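Glutamic acid/alanine-rich protein (Trypanosoma congolense, PDB 2Y44) is a surface protein of the parasite whose largely helical, elongated ectodomain, the part crystallised here, probably helps to form its cell-surface coat. Local coordinates at residues T20-A25 with D87-S92; E128-S133 with S165-V170; E41-A46 with A65-A70. All coordinates share one frame; numbering follows the deposited sequence.

Interaction 1 of 3, residues T20-A25 with D87-S92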
ATOM      1  N   THR A  20       5.656   1.547  -6.443  1.00 19.34           N
ATOM      2  CA  THR A  20       5.686   2.879  -5.862  1.00 19.90           C
ATOM      3  C   THR A  20       4.688   2.988  -4.718  1.00 19.76           C
ATOM      4  O   THR A  20       5.012   3.523  -3.677  1.00 19.81           O
ATOM      5  CB  THR A  20       5.445   3.934  -6.914  1.00 21.22           C
ATOM      6  OG1 THR A  20       6.580   3.948  -7.788  1.00 24.80           O
ATOM      7  CG2 THR A  20       5.295   5.308  -6.282  1.00 23.06           C
ATOM      8  N   ALA A  21       3.482   2.473  -4.919  1.00 19.58           N
ATOM      9  CA  ALA A  21       2.502   2.423  -3.811  1.00 18.28           C
ATOM     10  C   ALA A  21       3.003   1.659  -2.575  1.00 17.58           C
ATOM     11  O   ALA A  21       2.742   2.064  -1.437  1.00 20.08           O
ATOM     12  CB  ALA A  21       1.171   1.857  -4.308  1.00 17.73           C
ATOM     13  N   SER A  22       3.655   0.508  -2.793  1.00 16.60           N
ATOM     14  CA  SER A  22       4.207  -0.296  -1.707  1.00 16.81           C
ATOM     15  C   SER A  22       5.266   0.497  -0.986  1.00 17.84           C
ATOM     16  O   SER A  22       5.302   0.549   0.230  1.00 17.17           O
ATOM     17  CB  SER A  22       4.834  -1.595  -2.260  1.00 17.52           C
ATOM     18  OG  SER A  22       3.822  -2.403  -2.830  1.00 27.62           O
ATOM     19  N   GLN A  23       6.173   1.098  -1.739  1.00 16.67           N
ATOM     20  CA  GLN A  23       7.245   1.810  -1.056  1.00 16.87           C
ATOM     21  C   GLN A  23       6.689   2.970  -0.254  1.00 15.75           C
ATOM     22  O   GLN A  23       7.212   3.276   0.813  1.00 17.56           O
ATOM     23  CB  GLN A  23       8.283   2.283  -2.076  1.00 15.48           C
ATOM     24  CG  GLN A  23       9.048   1.151  -2.704  1.00 21.85           C
ATOM     25  CD  GLN A  23       9.551   1.519  -4.105  1.00 27.16           C
ATOM     26  OE1 GLN A  23       9.195   2.572  -4.643  1.00 26.42           O
ATOM     27  NE2 GLN A  23      10.340   0.631  -4.712  1.00 31.07           N
ATOM     28  N   SER A  24       5.670   3.636  -0.805  1.00 16.94           N
ATOM     29  CA  SER A  24       4.993   4.751  -0.151  1.00 19.12           C
ATOM     30  C   SER A  24       4.332   4.291   1.143  1.00 19.19           C
ATOM     31  O   SER A  24       4.466   4.954   2.166  1.00 15.08           O
ATOM     32  CB  SER A  24       3.938   5.376  -1.082  1.00 19.86           C
ATOM     33  OG  SER A  24       3.223   6.427  -0.434  1.00 31.51           O
ATOM     34  N   ALA A  25       3.678   3.127   1.103  1.00 18.34           N
ATOM     35  CA  ALA A  25       3.001   2.617   2.294  1.00 18.64           C
ATOM     36  C   ALA A  25       4.021   2.302   3.371  1.00 17.63           C
ATOM     37  O   ALA A  25       3.815   2.642   4.541  1.00 18.68           O
ATOM     38  CB  ALA A  25       2.111   1.397   1.966  1.00 18.52           C
ATOM     39  N   ASP A  87       5.965  -8.935  -0.869  1.00 13.77           N
ATOM     40  CA  ASP A  87       5.077  -9.979  -1.413  1.00 16.06           C
ATOM     41  C   ASP A  87       4.321  -9.422  -2.628  1.00 15.79           C
ATOM     42  O   ASP A  87       4.178 -10.078  -3.672  1.00 17.54           O
ATOM     43  CB  ASP A  87       4.026 -10.428  -0.382  1.00 16.46           C
ATOM     44  CG  ASP A  87       4.592 -11.272   0.765  1.00 20.94           C
ATOM     45  OD1 ASP A  87       5.752 -11.726   0.726  1.00 23.24           O
ATOM     46  OD2 ASP A  87       3.830 -11.489   1.729  1.00 30.19           O
ATOM     47  N   LEU A  88       3.782  -8.217  -2.486  1.00 13.48           N
ATOM     48  CA  LEU A  88       2.946  -7.679  -3.554  1.00 14.69           C
ATOM     49  C   LEU A  88       3.774  -7.341  -4.814  1.00 15.54           C
ATOM     50  O   LEU A  88       3.384  -7.652  -5.945  1.00 16.45           O
ATOM     51  CB  LEU A  88       2.218  -6.419  -3.062  1.00 14.83           C
ATOM     52  CG  LEU A  88       1.447  -5.650  -4.122  1.00 10.14           C
ATOM     53  CD1 LEU A  88       0.319  -6.534  -4.708  1.00 17.56           C
ATOM     54  CD2 LEU A  88       0.842  -4.368  -3.528  1.00 13.95           C
ATOM     55  N   THR A  89       4.956  -6.789  -4.598  1.00 16.18           N
ATOM     56  CA  THR A  89       5.877  -6.539  -5.718  1.00 18.32           C
ATOM     57  C   THR A  89       6.252  -7.842  -6.445  1.00 19.71           C
ATOM     58  O   THR A  89       6.227  -7.900  -7.693  1.00 20.76           O
ATOM     59  CB  THR A  89       7.126  -5.727  -5.256  1.00 16.47           C
ATOM     60  OG1 THR A  89       7.854  -6.482  -4.308  1.00 28.06           O
ATOM     61  CG2 THR A  89       6.713  -4.408  -4.615  1.00 16.76           C
ATOM     62  N   ALA A  90       6.520  -8.901  -5.673  1.00 18.36           N
ATOM     63  CA  ALA A  90       6.837 -10.242  -6.232  1.00 20.21           C
ATOM     64  C   ALA A  90       5.659 -10.837  -6.995  1.00 21.27           C
ATOM     65  O   ALA A  90       5.831 -11.513  -8.026  1.00 20.24           O
ATOM     66  CB  ALA A  90       7.239 -11.212  -5.093  1.00 21.00           C
ATOM     67  N   ALA A  91       4.473 -10.718  -6.406  1.00 20.04           N
ATOM     68  CA  ALA A  91       3.272 -11.264  -7.012  1.00 19.63           C
ATOM     69  C   ALA A  91       2.951 -10.632  -8.351  1.00 21.10           C
ATOM     70  O   ALA A  91       2.283 -11.266  -9.191  1.00 23.05           O
ATOM     71  CB  ALA A  91       2.081 -11.116  -6.058  1.00 18.69           C
ATOM     72  N   SER A  92       3.307  -9.360  -8.530  1.00 19.28           N
ATOM     73  CA  SER A  92       2.835  -8.628  -9.693  1.00 22.72           C
ATOM     74  C   SER A  92       3.855  -8.552 -10.819  1.00 22.37           C
ATOM     75  O   SER A  92       3.550  -8.039 -11.902  1.00 21.72           O
ATOM     76  CB  SER A  92       2.415  -7.219  -9.316  1.00 24.04           C
ATOM     77  OG  SER A  92       3.458  -6.555  -8.651  1.00 26.47           O
TER
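Ser22 of helix 18-53 meets Leu88 and Thr89 of helix 57-107, its CB directed toward the partner helix and its OG set against a methyl of each. This OG lies 3.6 Å from CD2 of Leu88 and 3.9 Å from CG2 of Thr89, so two methyl groups, one from each residue, bear on a single hydroxyl. The CB of Ser22 adds a looser touch, 4.1 Å from the same CG2 of Thr89. Leu88 reaches across with one branch: its CG stands anti to the backbone N (chi1 173°), and CD2 is the methyl that comes against the serine. Thr89 presents its methyl to the partner helix, while its OG1, held between the backbone N and the carbonyl carbon (chi1 63°), hydrogen-bonds back within its own helix, chiefly to Ala86 O, with Ala85 O also near. Ser22 does the same on its side, its OG bonding to Leu18 O one turn earlier. Leu166 of helix 149-183 closes over the join, touching both Ser22 and Leu88, so the serine sits where three helices come together. With each hydroxyl occupied inside its own helix, what passes between the segments is van der Waals packing. The CA atoms of Ser22 and Thr89, the nearest pair, are 7.6 Å apart, and the buried serine is accommodated among methyl groups without a polar bond to residues 87-92.

Interaction 2 of 3, residues E128-S133 with S165-V170; sequences EVTSKS and SLEDDV
Glu167, on helix 149-183, is the residue of 165-170 that makes the contact, reaching across to the first turn of helix 131-144. Its CB points toward that helix start, and CG lies anti to the carbonyl carbon (chi1 -74°); from there the chain runs on extended, which sets the carboxylate in front of Ser131. CD, at the fork, is 3.4 Å from OG of Ser131, and the two oxygens divide the work. OE1 accepts a hydrogen bond from Ser131 OG at 2.7 Å, through its syn lone pair. OE2 takes the backbone N-H of Ser131, the distance from Ser131 N also being 2.7 Å; this bond is nearly straight (167°) and arrives on the syn side, 18° out of the carboxylate plane. One serine therefore grips both oxygens, which should fix the rotation of the carboxylate. OE2 also receives a bond from a water that donates in turn to Val129 O, bridging the glutamate to the loop before the helix, and it packs against CB of Thr130 at 3.6 Å. The N-H group of Ser131 belongs to the amino end of helix 131-144, so the negative charge of Glu167 is probably stabilised there by the helix dipole. Thr130, immediately before Ser131, is the N-cap: its OG1 accepts from Ser133 N at 3.0 Å, and Ser133 OG answers by accepting from Thr130 N at 2.9 Å. Ser133 OG is further tied to Gln14 in helix 2-16. The reciprocal pair of Thr130 and Ser133 is a capping box, here supplemented by a glutamate from another helix that binds the N-H of Ser131, the first residue of the helix, while Thr130 caps that of Ser133.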
ATOM      1  N   GLU A 128      -1.379   7.280  -7.516  1.00 37.08           N
ATOM      2  CA  GLU A 128      -2.271   7.134  -6.363  1.00 37.03           C
ATOM      3  C   GLU A 128      -3.163   5.904  -6.488  1.00 34.08           C
ATOM      4  O   GLU A 128      -4.389   5.987  -6.307  1.00 36.42           O
ATOM      5  CB  GLU A 128      -3.141   8.377  -6.191  1.00 38.32           C
ATOM      6  CG  GLU A 128      -2.366   9.638  -5.796  1.00 42.57           C
ATOM      7  CD  GLU A 128      -3.289  10.733  -5.322  1.00 47.14           C
ATOM      8  OE1 GLU A 128      -4.414  10.397  -4.883  1.00 46.16           O
ATOM      9  OE2 GLU A 128      -2.907  11.927  -5.402  1.00 52.73           O
ATOM     10  N   VAL A 129      -2.542   4.776  -6.821  1.00 29.41           N
ATOM     11  CA  VAL A 129      -3.252   3.507  -6.984  1.00 26.47           C
ATOM     12  C   VAL A 129      -3.715   3.062  -5.595  1.00 24.81           C
ATOM     13  O   VAL A 129      -2.972   3.191  -4.614  1.00 23.15           O
ATOM     14  CB  VAL A 129      -2.322   2.427  -7.637  1.00 26.80           C
ATOM     15  CG1 VAL A 129      -1.000   2.387  -6.904  1.00 29.44           C
ATOM     16  CG2 VAL A 129      -2.949   1.043  -7.619  1.00 26.11           C
ATOM     17  N   THR A 130      -4.973   2.642  -5.500  1.00 20.19           N
ATOM     18  CA  THR A 130      -5.514   2.102  -4.270  1.00 19.81           C
ATOM     19  C   THR A 130      -6.143   0.738  -4.537  1.00 19.23           C
ATOM     20  O   THR A 130      -6.339   0.337  -5.688  1.00 20.38           O
ATOM     21  CB  THR A 130      -6.599   3.017  -3.714  1.00 20.56           C
ATOM     22  OG1 THR A 130      -7.649   3.132  -4.676  1.00 19.24           O
ATOM     23  CG2 THR A 130      -6.055   4.429  -3.447  1.00 23.34           C
ATOM     24  N   SER A 131      -6.480   0.012  -3.488  1.00 18.15           N
ATOM     25  CA  SER A 131      -7.172  -1.251  -3.727  1.00 18.89           C
ATOM     26  C   SER A 131      -8.460  -1.000  -4.522  1.00 16.27           C
ATOM     27  O   SER A 131      -8.886  -1.834  -5.321  1.00 18.06           O
ATOM     28  CB  SER A 131      -7.452  -1.962  -2.404  1.00 18.55           C
ATOM     29  OG  SER A 131      -8.245  -1.106  -1.581  1.00 19.39           O
ATOM     30  N   LYS A 132      -9.104   0.137  -4.297  1.00 17.08           N
ATOM     31  CA  LYS A 132     -10.331   0.468  -5.048  1.00 17.75           C
ATOM     32  C   LYS A 132     -10.052   0.755  -6.539  1.00 17.39           C
ATOM     33  O   LYS A 132     -10.740   0.243  -7.405  1.00 16.67           O
ATOM     34  CB  LYS A 132     -11.030   1.693  -4.443  1.00 18.07           C
ATOM     35  CG  LYS A 132     -12.364   1.981  -5.113  1.00 26.25           C
ATOM     36  CD  LYS A 132     -12.844   3.412  -4.875  1.00 36.59           C
ATOM     37  CE  LYS A 132     -13.833   3.482  -3.726  1.00 41.16           C
ATOM     38  NZ  LYS A 132     -14.109   4.899  -3.344  1.00 44.65           N
ATOM     39  N   SER A 133      -9.060   1.589  -6.843  1.00 17.01           N
ATOM     40  CA  SER A 133      -8.785   1.916  -8.276  1.00 15.38           C
ATOM     41  C   SER A 133      -8.295   0.685  -9.059  1.00 14.48           C
ATOM     42  O   SER A 133      -8.667   0.467 -10.223  1.00 14.61           O
ATOM     43  CB  SER A 133      -7.772   3.046  -8.424  1.00 15.66           C
ATOM     44  OG  SER A 133      -6.496   2.648  -7.932  1.00 19.00           O
ATOM     45  N   SER A 165      -3.963  -5.021   2.263  1.00 15.16           N
ATOM     46  CA  SER A 165      -3.089  -5.342   3.425  1.00 17.53           C
ATOM     47  C   SER A 165      -2.239  -4.146   3.737  1.00 16.28           C
ATOM     48  O   SER A 165      -2.069  -3.804   4.907  1.00 17.04           O
ATOM     49  CB  SER A 165      -2.191  -6.555   3.195  1.00 18.31           C
ATOM     50  OG  SER A 165      -2.940  -7.752   3.199  1.00 24.89           O
ATOM     51  N   LEU A 166      -1.634  -3.543   2.698  1.00 14.39           N
ATOM     52  CA  LEU A 166      -0.720  -2.413   2.961  1.00 14.32           C
ATOM     53  C   LEU A 166      -1.517  -1.205   3.443  1.00 15.18           C
ATOM     54  O   LEU A 166      -1.070  -0.459   4.321  1.00 15.17           O
ATOM     55  CB  LEU A 166       0.027  -2.022   1.678  1.00 15.44           C
ATOM     56  CG  LEU A 166       1.169  -2.970   1.373  1.00 16.53           C
ATOM     57  CD1 LEU A 166       1.569  -2.850  -0.106  1.00 17.76           C
ATOM     58  CD2 LEU A 166       2.360  -2.668   2.337  1.00 17.44           C
ATOM     59  N   GLU A 167      -2.736  -1.051   2.924  1.00 15.70           N
ATOM     60  CA  GLU A 167      -3.617   0.050   3.363  1.00 17.48           C
ATOM     61  C   GLU A 167      -3.998  -0.162   4.816  1.00 16.02           C
ATOM     62  O   GLU A 167      -4.005   0.789   5.591  1.00 18.64           O
ATOM     63  CB  GLU A 167      -4.875   0.163   2.482  1.00 19.66           C
ATOM     64  CG  GLU A 167      -4.593   0.765   1.106  1.00 17.06           C
ATOM     65  CD  GLU A 167      -5.665   0.415   0.077  1.00 19.62           C
ATOM     66  OE1 GLU A 167      -6.620  -0.326   0.417  1.00 18.02           O
ATOM     67  OE2 GLU A 167      -5.529   0.881  -1.075  1.00 19.90           O
ATOM     68  N   ASP A 168      -4.238  -1.414   5.200  1.00 16.56           N
ATOM     69  CA  ASP A 168      -4.541  -1.710   6.616  1.00 16.64           C
ATOM     70  C   ASP A 168      -3.300  -1.464   7.454  1.00 14.93           C
ATOM     71  O   ASP A 168      -3.362  -0.894   8.537  1.00 17.09           O
ATOM     72  CB  ASP A 168      -4.994  -3.143   6.823  1.00 17.77           C
ATOM     73  CG  ASP A 168      -5.519  -3.390   8.237  1.00 25.79           C
ATOM     74  OD1 ASP A 168      -6.467  -2.685   8.662  1.00 33.17           O
ATOM     75  OD2 ASP A 168      -4.945  -4.238   8.945  1.00 32.50           O
ATOM     76  N   ASP A 169      -2.146  -1.863   6.939  1.00 14.14           N
ATOM     77  CA  ASP A 169      -0.906  -1.571   7.657  1.00 14.25           C
ATOM     78  C   ASP A 169      -0.750  -0.064   7.958  1.00 14.23           C
ATOM     79  O   ASP A 169      -0.450   0.317   9.110  1.00 16.24           O
ATOM     80  CB  ASP A 169       0.285  -2.009   6.818  1.00 13.48           C
ATOM     81  CG  ASP A 169       0.403  -3.482   6.682  1.00 17.72           C
ATOM     82  OD1 ASP A 169      -0.163  -4.235   7.507  1.00 20.44           O
ATOM     83  OD2 ASP A 169       1.160  -3.857   5.782  1.00 17.97           O
ATOM     84  N   VAL A 170      -0.956   0.783   6.944  1.00 13.88           N
ATOM     85  CA  VAL A 170      -0.902   2.234   7.105  1.00 14.47           C
ATOM     86  C   VAL A 170      -1.852   2.718   8.219  1.00 14.90           C
ATOM     87  O   VAL A 170      -1.401   3.358   9.177  1.00 13.24           O
ATOM     88  CB  VAL A 170      -1.139   2.989   5.763  1.00 14.13           C
ATOM     89  CG1 VAL A 170      -1.317   4.489   5.981  1.00 15.83           C
ATOM     90  CG2 VAL A 170       0.061   2.706   4.792  1.00 14.21           C
TER
HETATM   91  O   HOH W   1      -3.144   2.406  -1.486  1.00 25.48           O

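Interaction 3 of 3, residues E41-A46 with A65-A70; sequences ERAEKA and ARAAAA
Helices 18-53 and 57-107 run side by side here, with the CA atoms of Ala43 and Ala67 6.9 Å apart at their nearest. Ala43 and Ala67 each point their CB toward the partner helix, and the two methyls meet at 3.9 Å. With nothing longer than a methyl on either side, the backbones can come this near, and the pair forms the apolar centre of the contact. Beside it, Glu44 points its CB along the flank of the interface rather than into it, yet the end of its side chain turns in. The bend lies at chi2 (-70°), after a first torsion that leaves CG anti to the carbonyl carbon, and it turns the carboxylate toward helix 57-107 so that OE2 rests 3.7 Å from CB of Ala68. This is a van der Waals contact: OE2 alone reaches the methyl of Ala68, at the edge of the interface, and the carboxylate makes no polar bond to the segment 65-70. Both Ala43 and Glu44 also touch Ala64, one turn before Ala68 on the same helix, so the glutamate spans successive turns of helix 57-107. Alanine at position after position on helix 57-107, in a protein named for its glutamate and alanine content, suits close packing of long helices, and residues 41-46 lie in a predicted coiled coil. The end of helix 149-183 also packs on helix 57-107: Ala67 touches Ala183, and Ala70 touches Glu179 and Ala180. The contact thus belongs to a bundle of three helices, in which helices 18-53 and 57-107 form a hairpin and helix 149-183 packs alongside.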
ATOM      1  N   GLU A  41       9.575   7.940  24.030  1.00 15.21           N
ATOM      2  CA  GLU A  41      10.762   8.505  24.694  1.00 14.37           C
ATOM      3  C   GLU A  41      10.381   9.720  25.546  1.00 13.90           C
ATOM      4  O   GLU A  41      10.918   9.893  26.643  1.00 16.15           O
ATOM      5  CB  GLU A  41      11.825   8.927  23.674  1.00 14.03           C
ATOM      6  CG  GLU A  41      13.060   9.477  24.335  1.00 22.37           C
ATOM      7  CD  GLU A  41      14.270   9.507  23.414  1.00 35.53           C
ATOM      8  OE1 GLU A  41      14.091   9.376  22.179  1.00 41.09           O
ATOM      9  OE2 GLU A  41      15.403   9.628  23.933  1.00 40.92           O
ATOM     10  N   ARG A  42       9.476  10.557  25.053  1.00 14.51           N
ATOM     11  CA  ARG A  42       9.016  11.703  25.833  1.00 14.80           C
ATOM     12  C   ARG A  42       8.351  11.247  27.138  1.00 13.97           C
ATOM     13  O   ARG A  42       8.621  11.811  28.205  1.00 14.78           O
ATOM     14  CB  ARG A  42       8.120  12.656  25.021  1.00 14.71           C
ATOM     15  CG  ARG A  42       8.907  13.486  23.964  1.00 17.14           C
ATOM     16  CD  ARG A  42       8.029  14.598  23.345  1.00 16.95           C
ATOM     17  NE  ARG A  42       6.871  14.054  22.643  1.00 22.66           N
ATOM     18  CZ  ARG A  42       6.895  13.608  21.385  1.00 22.58           C
ATOM     19  NH1 ARG A  42       7.985  13.730  20.649  1.00 24.81           N
ATOM     20  NH2 ARG A  42       5.786  13.151  20.832  1.00 28.55           N
ATOM     21  N   ALA A  43       7.526  10.211  27.055  1.00 14.35           N
ATOM     22  CA  ALA A  43       6.773   9.742  28.203  1.00 12.46           C
ATOM     23  C   ALA A  43       7.745   9.087  29.204  1.00 11.61           C
ATOM     24  O   ALA A  43       7.562   9.196  30.407  1.00 14.59           O
ATOM     25  CB  ALA A  43       5.644   8.705  27.746  1.00 13.81           C
ATOM     26  N   GLU A  44       8.795   8.412  28.704  1.00 13.33           N
ATOM     27  CA  GLU A  44       9.747   7.718  29.608  1.00 15.81           C
ATOM     28  C   GLU A  44      10.650   8.728  30.341  1.00 14.70           C
ATOM     29  O   GLU A  44      10.907   8.583  31.533  1.00 14.99           O
ATOM     30  CB  GLU A  44      10.603   6.677  28.861  1.00 15.83           C
ATOM     31  CG  GLU A  44       9.786   5.566  28.121  1.00 12.31           C
ATOM     32  CD  GLU A  44       9.088   4.565  29.024  1.00 19.68           C
ATOM     33  OE1 GLU A  44       9.341   4.589  30.225  1.00 19.37           O
ATOM     34  OE2 GLU A  44       8.250   3.759  28.530  1.00 17.85           O
ATOM     35  N   LYS A  45      11.021   9.796  29.647  1.00 16.42           N
ATOM     36  CA  LYS A  45      11.695  10.936  30.288  1.00 14.43           C
ATOM     37  C   LYS A  45      10.820  11.588  31.348  1.00 14.78           C
ATOM     38  O   LYS A  45      11.299  11.897  32.457  1.00 13.60           O
ATOM     39  CB  LYS A  45      12.128  11.961  29.232  1.00 15.24           C
ATOM     40  CG  LYS A  45      13.249  11.424  28.379  1.00 21.14           C
ATOM     41  CD  LYS A  45      13.681  12.461  27.320  1.00 24.60           C
ATOM     42  CE  LYS A  45      13.623  13.907  27.804  1.00 27.44           C
ATOM     43  NZ  LYS A  45      14.299  14.788  26.753  1.00 28.53           N
ATOM     44  N   ALA A  46       9.532  11.723  31.041  1.00 16.35           N
ATOM     45  CA  ALA A  46       8.578  12.303  31.993  1.00 14.87           C
ATOM     46  C   ALA A  46       8.511  11.459  33.285  1.00 14.79           C
ATOM     47  O   ALA A  46       8.409  12.019  34.386  1.00 15.14           O
ATOM     48  CB  ALA A  46       7.201  12.462  31.349  1.00 14.92           C
ATOM     49  N   ALA A  65       3.685   3.523  30.084  1.00 16.45           N
ATOM     50  CA  ALA A  65       3.353   2.153  29.726  1.00 17.58           C
ATOM     51  C   ALA A  65       2.456   2.140  28.485  1.00 17.41           C
ATOM     52  O   ALA A  65       2.656   1.325  27.573  1.00 19.05           O
ATOM     53  CB  ALA A  65       2.643   1.460  30.911  1.00 17.75           C
ATOM     54  N   ARG A  66       1.447   3.002  28.455  1.00 19.42           N
ATOM     55  CA  ARG A  66       0.574   3.102  27.267  1.00 18.90           C
ATOM     56  C   ARG A  66       1.310   3.530  26.021  1.00 18.24           C
ATOM     57  O   ARG A  66       1.109   2.964  24.941  1.00 17.89           O
ATOM     58  CB  ARG A  66      -0.550   4.075  27.515  1.00 20.09           C
ATOM     59  CG  ARG A  66      -1.579   3.518  28.427  1.00 21.75           C
ATOM     60  CD  ARG A  66      -2.858   4.300  28.282  1.00 26.77           C
ATOM     61  NE  ARG A  66      -3.952   3.532  28.847  1.00 22.72           N
ATOM     62  CZ  ARG A  66      -4.778   2.758  28.144  1.00 27.41           C
ATOM     63  NH1 ARG A  66      -4.700   2.688  26.823  1.00 26.30           N
ATOM     64  NH2 ARG A  66      -5.724   2.084  28.772  1.00 19.59           N
ATOM     65  N   ALA A  67       2.189   4.511  26.177  1.00 16.50           N
ATOM     66  CA  ALA A  67       2.920   5.043  25.024  1.00 16.91           C
ATOM     67  C   ALA A  67       3.877   4.003  24.497  1.00 13.72           C
ATOM     68  O   ALA A  67       4.036   3.887  23.296  1.00 16.18           O
ATOM     69  CB  ALA A  67       3.707   6.303  25.417  1.00 18.53           C
ATOM     70  N   ALA A  68       4.546   3.287  25.398  1.00 15.12           N
ATOM     71  CA  ALA A  68       5.478   2.224  25.033  1.00 16.50           C
ATOM     72  C   ALA A  68       4.782   1.074  24.317  1.00 15.55           C
ATOM     73  O   ALA A  68       5.337   0.531  23.358  1.00 14.45           O
ATOM     74  CB  ALA A  68       6.218   1.673  26.267  1.00 18.00           C
ATOM     75  N   ALA A  69       3.641   0.647  24.844  1.00 15.39           N
ATOM     76  CA  ALA A  69       2.875  -0.428  24.188  1.00 16.76           C
ATOM     77  C   ALA A  69       2.453  -0.003  22.772  1.00 16.42           C
ATOM     78  O   ALA A  69       2.500  -0.814  21.825  1.00 18.05           O
ATOM     79  CB  ALA A  69       1.640  -0.779  25.047  1.00 15.12           C
ATOM     80  N   ALA A  70       2.065   1.269  22.613  1.00 16.41           N
ATOM     81  CA  ALA A  70       1.672   1.775  21.308  1.00 14.83           C
ATOM     82  C   ALA A  70       2.829   1.829  20.337  1.00 14.35           C
ATOM     83  O   ALA A  70       2.669   1.469  19.194  1.00 15.03           O
ATOM     84  CB  ALA A  70       0.983   3.146  21.413  1.00 13.18           C
TER

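From the N terminus, helix 18-53 supplies the first segment of interaction 1, and then, further along, that of interaction 3. The chain turns between residues 53 and 57 and returns as helix 57-107, so interaction 3 closes first, between 41-46 and 65-70, and lies within the larger hairpin loop that interaction 1 completes at 87-92. Interaction 2 follows in series, attaching the start of helix 131-144 to helix 149-183. Interactions 1 and 2, with centres 10 Å apart, touch through Ala21 with Val129 and Ala25 with Val170, together joining helices 18-53, 57-107 and 149-183. Interaction 3 is centred about 32 Å from the centre of interaction 1 and about 30 Å from that of interaction 2, toward the hairpin turn.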